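Local structure of invasin (Yersinia enterocolitica, 1P9H) at the interface of chains A and B. The protein binds collagen as a trimeric outer membrane adhesin that coats the bacterial surface with a fibrillar matrix and promotes attachment to and invasion of eukaryotic cells. Sequence-based numbering; all coordinates share one arbitrary frame. Chains: chain A/B, Invasin.

Contacts 1 and 2 are two stretches of one A–B interface, the centres of their C-alpha atoms about 27 Å apart, with no residue in common. Contact 1 lies between loops of the left-handed beta-roll head, where polar side chains and bridging waters join the rolls of neighbouring subunits. Contact 2 lies at the neck, where strand 180-182, loop residues and the start of helix 196-204 of chain A grip the 187-194 segment of chain B. Both are repeated around the homotrimer, so the subunits are tied side by side in the collagen-binding head and again by main-chain bonds where the coiled-coil stalk begins.

Contact 1: the interface of chains A and B. Residues chain A 124, 138, 154; chain B 144, 160-161, 177.
One face of the B:His144 imidazole carries the methyl CG2 of A:Thr124, 3.5 Å from the ring centroid and displaced toward the rim in a CH-pi contact. At the ring's edge, in plane, lie the B:Asp160 carboxyl carbon and the B:Arg161 CZ. The guanidinium of B:Arg161 receives B:His144 CE1 on one face and B:Asp160 OD1 at its edge. The A:Tyr154 ring runs alongside B:Asp160, whose CB lies at its edge, in plane; the ring is turned 55° from the carboxylate, with A:Tyr154 CD2 3.7 Å from B:Asp160 CG.

B:Asp160 is the hub. Its CG stands anti to the backbone N (chi1 177°), which carries the carboxylate toward chain A. A:Asn138 ND2 donates to B:Asp160 OD2 at 2.8 Å in a nearly straight bond (173° at H), in the amide's own plane but from above the carboxylate plane. B:His144 ND1 donates to B:Asp160 OD2 at 2.7 Å, in the imidazole plane but also from above the carboxylate plane. B:Asp160 OD1 accepts from B:Arg161 NH1 at 2.7 Å through its syn lone pair, as hydrogen bond and salt bridge. These three donors fix the carboxylate's rotation, and the guanidinium probably favours its charged form. Water 1 joins A:Asn138 O to B:Asp160 N, water 2 joins A:Thr124 O to B:His144 N, and water 3 bridges A:Asn138 ND2 and B:Arg161 NH2 over longer distances. The site thus fastens adjacent beta-roll subunits laterally within the trimeric collagen-binding head.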
loop_
_atom_site.group_PDB
_atom_site.type_symbol
_atom_site.label_atom_id
_atom_site.label_comp_id
_atom_site.label_asym_id
_atom_site.label_seq_id
_atom_site.Cartn_x
_atom_site.Cartn_y
_atom_site.Cartn_z
ATOM N N THR A 124 3.149 -14.071 3.869
ATOM C CA THR A 124 2.405 -13.905 2.620
ATOM C C THR A 124 1.072 -13.171 2.726
ATOM O O THR A 124 0.187 -13.360 1.889
ATOM C CB THR A 124 2.151 -15.288 1.989
ATOM O OG1 THR A 124 3.260 -16.146 2.284
ATOM C CG2 THR A 124 2.017 -15.182 0.485
ATOM N N ASN A 138 -1.402 -15.571 4.586
ATOM C CA ASN A 138 -2.062 -15.263 3.322
ATOM C C ASN A 138 -3.321 -14.408 3.447
ATOM O O ASN A 138 -4.018 -14.199 2.459
ATOM C CB ASN A 138 -2.403 -16.556 2.575
ATOM C CG ASN A 138 -1.181 -17.416 2.317
ATOM O OD1 ASN A 138 -0.528 -17.876 3.251
ATOM N ND2 ASN A 138 -0.867 -17.635 1.047
ATOM N N TYR A 154 -6.946 -17.786 4.726
ATOM C CA TYR A 154 -7.234 -17.174 3.435
ATOM C C TYR A 154 -8.390 -16.184 3.411
ATOM O O TYR A 154 -9.039 -16.009 2.380
ATOM C CB TYR A 154 -7.478 -18.268 2.396
ATOM C CG TYR A 154 -6.348 -19.265 2.313
ATOM C CD1 TYR A 154 -6.377 -20.445 3.055
ATOM C CD2 TYR A 154 -5.232 -19.013 1.521
ATOM C CE1 TYR A 154 -5.319 -21.351 3.009
ATOM C CE2 TYR A 154 -4.167 -19.908 1.469
ATOM C CZ TYR A 154 -4.218 -21.075 2.214
ATOM O OH TYR A 154 -3.171 -21.963 2.159
ATOM N N HIS B 144 -1.908 -11.867 -1.971
ATOM C CA HIS B 144 -0.868 -12.706 -2.553
ATOM C C HIS B 144 -1.368 -13.394 -3.821
ATOM O O HIS B 144 -2.393 -14.073 -3.810
ATOM C CB HIS B 144 -0.420 -13.775 -1.556
ATOM C CG HIS B 144 0.319 -14.912 -2.191
ATOM N ND1 HIS B 144 -0.184 -16.195 -2.234
ATOM C CD2 HIS B 144 1.511 -14.954 -2.832
ATOM C CE1 HIS B 144 0.665 -16.978 -2.873
ATOM N NE2 HIS B 144 1.703 -16.250 -3.247
ATOM N N ASP B 160 -6.157 -13.765 -1.250
ATOM C CA ASP B 160 -5.097 -14.670 -1.674
ATOM C C ASP B 160 -5.551 -15.454 -2.905
ATOM O O ASP B 160 -6.614 -16.076 -2.900
ATOM C CB ASP B 160 -4.751 -15.646 -0.547
ATOM C CG ASP B 160 -3.707 -16.666 -0.961
ATOM O OD1 ASP B 160 -4.085 -17.787 -1.372
ATOM O OD2 ASP B 160 -2.507 -16.338 -0.886
ATOM N N ARG B 161 -4.739 -15.393 -3.957
ATOM C CA ARG B 161 -4.988 -16.095 -5.213
ATOM C C ARG B 161 -6.298 -15.772 -5.933
ATOM O O ARG B 161 -6.675 -16.467 -6.877
ATOM C CB ARG B 161 -4.880 -17.609 -4.988
ATOM C CG ARG B 161 -3.474 -18.069 -4.609
ATOM C CD ARG B 161 -3.430 -19.571 -4.348
ATOM N NE ARG B 161 -2.072 -20.071 -4.131
ATOM C CZ ARG B 161 -1.406 -19.997 -2.982
ATOM N NH1 ARG B 161 -1.960 -19.438 -1.913
ATOM N NH2 ARG B 161 -0.179 -20.498 -2.897
ATOM N N LEU B 177 -11.685 -21.930 -5.034
ATOM C CA LEU B 177 -12.126 -21.305 -3.797
ATOM C C LEU B 177 -13.139 -20.187 -3.966
ATOM O O LEU B 177 -12.887 -19.198 -4.655
ATOM C CB LEU B 177 -10.927 -20.757 -3.008
ATOM C CG LEU B 177 -11.281 -20.038 -1.699
ATOM C CD1 LEU B 177 -11.906 -21.025 -0.721
ATOM C CD2 LEU B 177 -10.031 -19.416 -1.089
HETATM O O HOH W 1 -6.655 -13.796 1.622
HETATM O O HOH W 2 -2.261 -12.274 0.883
HETATM O O HOH W 3 1.373 -19.352 -0.243
#

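Contact 2: the interface of chains A and B. Residues chain A 180-181, 184, 194-196, 199; chain B 187-194, 198.
The neck of this trimeric autotransporter adhesin, where the beta-roll head passes into the coiled-coil stalk, is the element joined here: chain A wraps strand 180-182, the loop residues A:Leu184, A:Val194 and A:Asn195, and the start of helix 196-204 around segment 187-194 of chain B. Main-chain bonds carry much of the contact. B:Ala193 N donates to A:Leu181 O at 2.9 Å and A:Leu184 N to B:Thr191 O at 2.8 Å, each in the acceptor's carbonyl plane, as does B:Val194 N to A:Val194 O. A:Val196 N, at the helix start, donates to B:Asp192 O at 2.9 Å, nearly along the C=O axis. A:Asn195 pairs with B:Ala193 in an antiparallel beta bridge, and water 4 links A:Leu181 N to B:Ala193 O.

B:Asp192 holds the chain B turn in shape: its OD2 accepts from B:Thr188 N, B:Thr188 OG1 and B:Lys189 N, the last from above the carboxylate plane. The B:Thr188 hydroxyl, set between backbone N and carbonyl carbon (chi1 49°), also takes the tip of the extended A:Gln180 chain; the two side chains cross at about a right angle, and A:Gln180 NE2 donates to B:Thr188 OG1 at 3.2 Å. A:Asn195 CG occupies the equally crowded position (chi1 65°), and its ND2 donates to A:Leu184 O, straight at H (177°) and in its own amide plane, though from above the carbonyl plane, tying the chain A loop to itself.

Among the apolar groups, A:Leu181 CB meets B:Ala193 CB at 3.6 Å, while A:Leu199 CD2 touches B:Val194 CG1 at 3.8 Å, their side chains crossing at about a right angle.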
loop_
_atom_site.group_PDB
_atom_site.type_symbol
_atom_site.label_atom_id
_atom_site.label_comp_id
_atom_site.label_asym_id
_atom_site.label_seq_id
_atom_site.Cartn_x
_atom_site.Cartn_y
_atom_site.Cartn_z
ATOM N N GLN A 180 -23.614 -1.926 3.965
ATOM C CA GLN A 180 -24.340 -2.270 2.753
ATOM C C GLN A 180 -23.320 -2.278 1.623
ATOM O O GLN A 180 -22.336 -1.538 1.663
ATOM C CB GLN A 180 -25.403 -1.220 2.429
ATOM C CG GLN A 180 -26.601 -1.208 3.353
ATOM C CD GLN A 180 -27.611 -0.156 2.945
ATOM O OE1 GLN A 180 -27.331 1.043 3.000
ATOM N NE2 GLN A 180 -28.791 -0.599 2.520
ATOM N N LEU A 181 -23.551 -3.124 0.626
ATOM C CA LEU A 181 -22.668 -3.211 -0.531
ATOM C C LEU A 181 -23.434 -2.586 -1.689
ATOM O O LEU A 181 -24.525 -3.036 -2.029
ATOM C CB LEU A 181 -22.334 -4.672 -0.844
ATOM C CG LEU A 181 -21.466 -4.916 -2.083
ATOM C CD1 LEU A 181 -20.139 -4.192 -1.939
ATOM C CD2 LEU A 181 -21.247 -6.411 -2.262
ATOM N N LEU A 184 -23.729 -2.841 -7.246
ATOM C CA LEU A 184 -23.575 -4.239 -7.621
ATOM C C LEU A 184 -24.461 -4.570 -8.816
ATOM O O LEU A 184 -25.680 -4.393 -8.758
ATOM C CB LEU A 184 -23.973 -5.138 -6.446
ATOM C CG LEU A 184 -24.005 -6.645 -6.712
ATOM C CD1 LEU A 184 -22.587 -7.168 -6.899
ATOM C CD2 LEU A 184 -24.682 -7.358 -5.547
ATOM N N VAL A 194 -26.091 -11.441 -5.704
ATOM C CA VAL A 194 -27.421 -11.021 -6.143
ATOM C C VAL A 194 -27.743 -9.628 -5.604
ATOM O O VAL A 194 -27.430 -9.328 -4.453
ATOM C CB VAL A 194 -28.498 -12.016 -5.624
ATOM C CG1 VAL A 194 -29.895 -11.451 -5.842
ATOM C CG2 VAL A 194 -28.353 -13.351 -6.335
ATOM N N ASN A 195 -28.347 -8.770 -6.428
ATOM C CA ASN A 195 -28.720 -7.445 -5.941
ATOM C C ASN A 195 -30.220 -7.392 -5.670
ATOM O O ASN A 195 -30.945 -8.336 -5.984
ATOM C CB ASN A 195 -28.281 -6.315 -6.899
ATOM C CG ASN A 195 -28.974 -6.353 -8.252
ATOM O OD1 ASN A 195 -30.073 -6.887 -8.401
ATOM N ND2 ASN A 195 -28.331 -5.746 -9.248
ATOM N N VAL A 196 -30.674 -6.300 -5.063
ATOM C CA VAL A 196 -32.081 -6.138 -4.713
ATOM C C VAL A 196 -33.042 -6.269 -5.893
ATOM O O VAL A 196 -34.040 -6.989 -5.806
ATOM C CB VAL A 196 -32.310 -4.784 -4.002
ATOM C CG1 VAL A 196 -33.802 -4.531 -3.806
ATOM C CG2 VAL A 196 -31.603 -4.788 -2.647
ATOM N N LEU A 199 -33.439 -9.838 -6.819
ATOM C CA LEU A 199 -34.227 -10.583 -5.845
ATOM C C LEU A 199 -35.709 -10.370 -6.131
ATOM O O LEU A 199 -36.478 -11.326 -6.225
ATOM C CB LEU A 199 -33.904 -10.101 -4.428
ATOM C CG LEU A 199 -34.762 -10.652 -3.285
ATOM C CD1 LEU A 199 -34.612 -12.162 -3.194
ATOM C CD2 LEU A 199 -34.340 -9.997 -1.978
ATOM N N GLY B 187 -29.691 -4.792 1.628
ATOM C CA GLY B 187 -29.699 -3.784 0.585
ATOM C C GLY B 187 -31.035 -3.067 0.510
ATOM O O GLY B 187 -32.069 -3.622 0.890
ATOM N N THR B 188 -31.012 -1.830 0.027
ATOM C CA THR B 188 -32.226 -1.034 -0.101
ATOM C C THR B 188 -32.448 -0.594 -1.546
ATOM O O THR B 188 -33.553 -0.723 -2.077
ATOM C CB THR B 188 -32.182 0.203 0.828
ATOM O OG1 THR B 188 -30.932 0.886 0.671
ATOM C CG2 THR B 188 -32.335 -0.225 2.279
ATOM N N LYS B 189 -31.400 -0.081 -2.185
ATOM C CA LYS B 189 -31.502 0.347 -3.575
ATOM C C LYS B 189 -31.422 -0.876 -4.485
ATOM O O LYS B 189 -30.919 -1.926 -4.082
ATOM C CB LYS B 189 -30.382 1.332 -3.923
ATOM C CG LYS B 189 -30.473 2.656 -3.187
ATOM C CD LYS B 189 -29.436 3.641 -3.702
ATOM C CE LYS B 189 -29.511 4.967 -2.957
ATOM N NZ LYS B 189 -28.492 5.936 -3.449
ATOM N N ASP B 190 -31.911 -0.738 -5.713
ATOM C CA ASP B 190 -31.914 -1.848 -6.659
ATOM C C ASP B 190 -30.560 -2.508 -6.874
ATOM O O ASP B 190 -30.484 -3.725 -7.027
ATOM C CB ASP B 190 -32.474 -1.403 -8.011
ATOM C CG ASP B 190 -33.952 -1.082 -7.950
ATOM O OD1 ASP B 190 -34.690 -1.815 -7.260
ATOM O OD2 ASP B 190 -34.375 -0.103 -8.602
ATOM N N THR B 191 -29.495 -1.712 -6.880
ATOM C CA THR B 191 -28.160 -2.256 -7.095
ATOM C C THR B 191 -27.366 -2.517 -5.816
ATOM O O THR B 191 -26.135 -2.536 -5.832
ATOM C CB THR B 191 -27.341 -1.351 -8.038
ATOM O OG1 THR B 191 -27.376 0.001 -7.566
ATOM C CG2 THR B 191 -27.918 -1.403 -9.449
ATOM N N ASP B 192 -28.074 -2.712 -4.707
ATOM C CA ASP B 192 -27.433 -3.024 -3.431
ATOM C C ASP B 192 -27.419 -4.547 -3.305
ATOM O O ASP B 192 -28.284 -5.228 -3.860
ATOM C CB ASP B 192 -28.225 -2.463 -2.244
ATOM C CG ASP B 192 -28.086 -0.960 -2.079
ATOM O OD1 ASP B 192 -27.311 -0.318 -2.820
ATOM O OD2 ASP B 192 -28.762 -0.415 -1.180
ATOM N N ALA B 193 -26.451 -5.079 -2.566
ATOM C CA ALA B 193 -26.355 -6.518 -2.365
ATOM C C ALA B 193 -27.442 -6.978 -1.402
ATOM O O ALA B 193 -27.924 -6.203 -0.577
ATOM C CB ALA B 193 -24.978 -6.886 -1.816
ATOM N N VAL B 194 -27.819 -8.246 -1.516
ATOM C CA VAL B 194 -28.854 -8.839 -0.670
ATOM C C VAL B 194 -28.233 -9.828 0.314
ATOM O O VAL B 194 -27.336 -10.583 -0.058
ATOM C CB VAL B 194 -29.895 -9.594 -1.545
ATOM C CG1 VAL B 194 -30.817 -10.433 -0.670
ATOM C CG2 VAL B 194 -30.704 -8.599 -2.359
ATOM N N GLN B 198 -32.590 -11.075 4.334
ATOM C CA GLN B 198 -33.395 -10.354 3.358
ATOM C C GLN B 198 -34.037 -11.314 2.358
ATOM O O GLN B 198 -35.209 -11.166 2.004
ATOM C CB GLN B 198 -32.498 -9.340 2.650
ATOM C CG GLN B 198 -33.138 -8.533 1.550
ATOM C CD GLN B 198 -32.288 -7.335 1.187
ATOM O OE1 GLN B 198 -31.055 -7.406 1.210
ATOM N NE2 GLN B 198 -32.935 -6.229 0.844
HETATM O O HOH W 4 -26.375 -4.211 0.906
#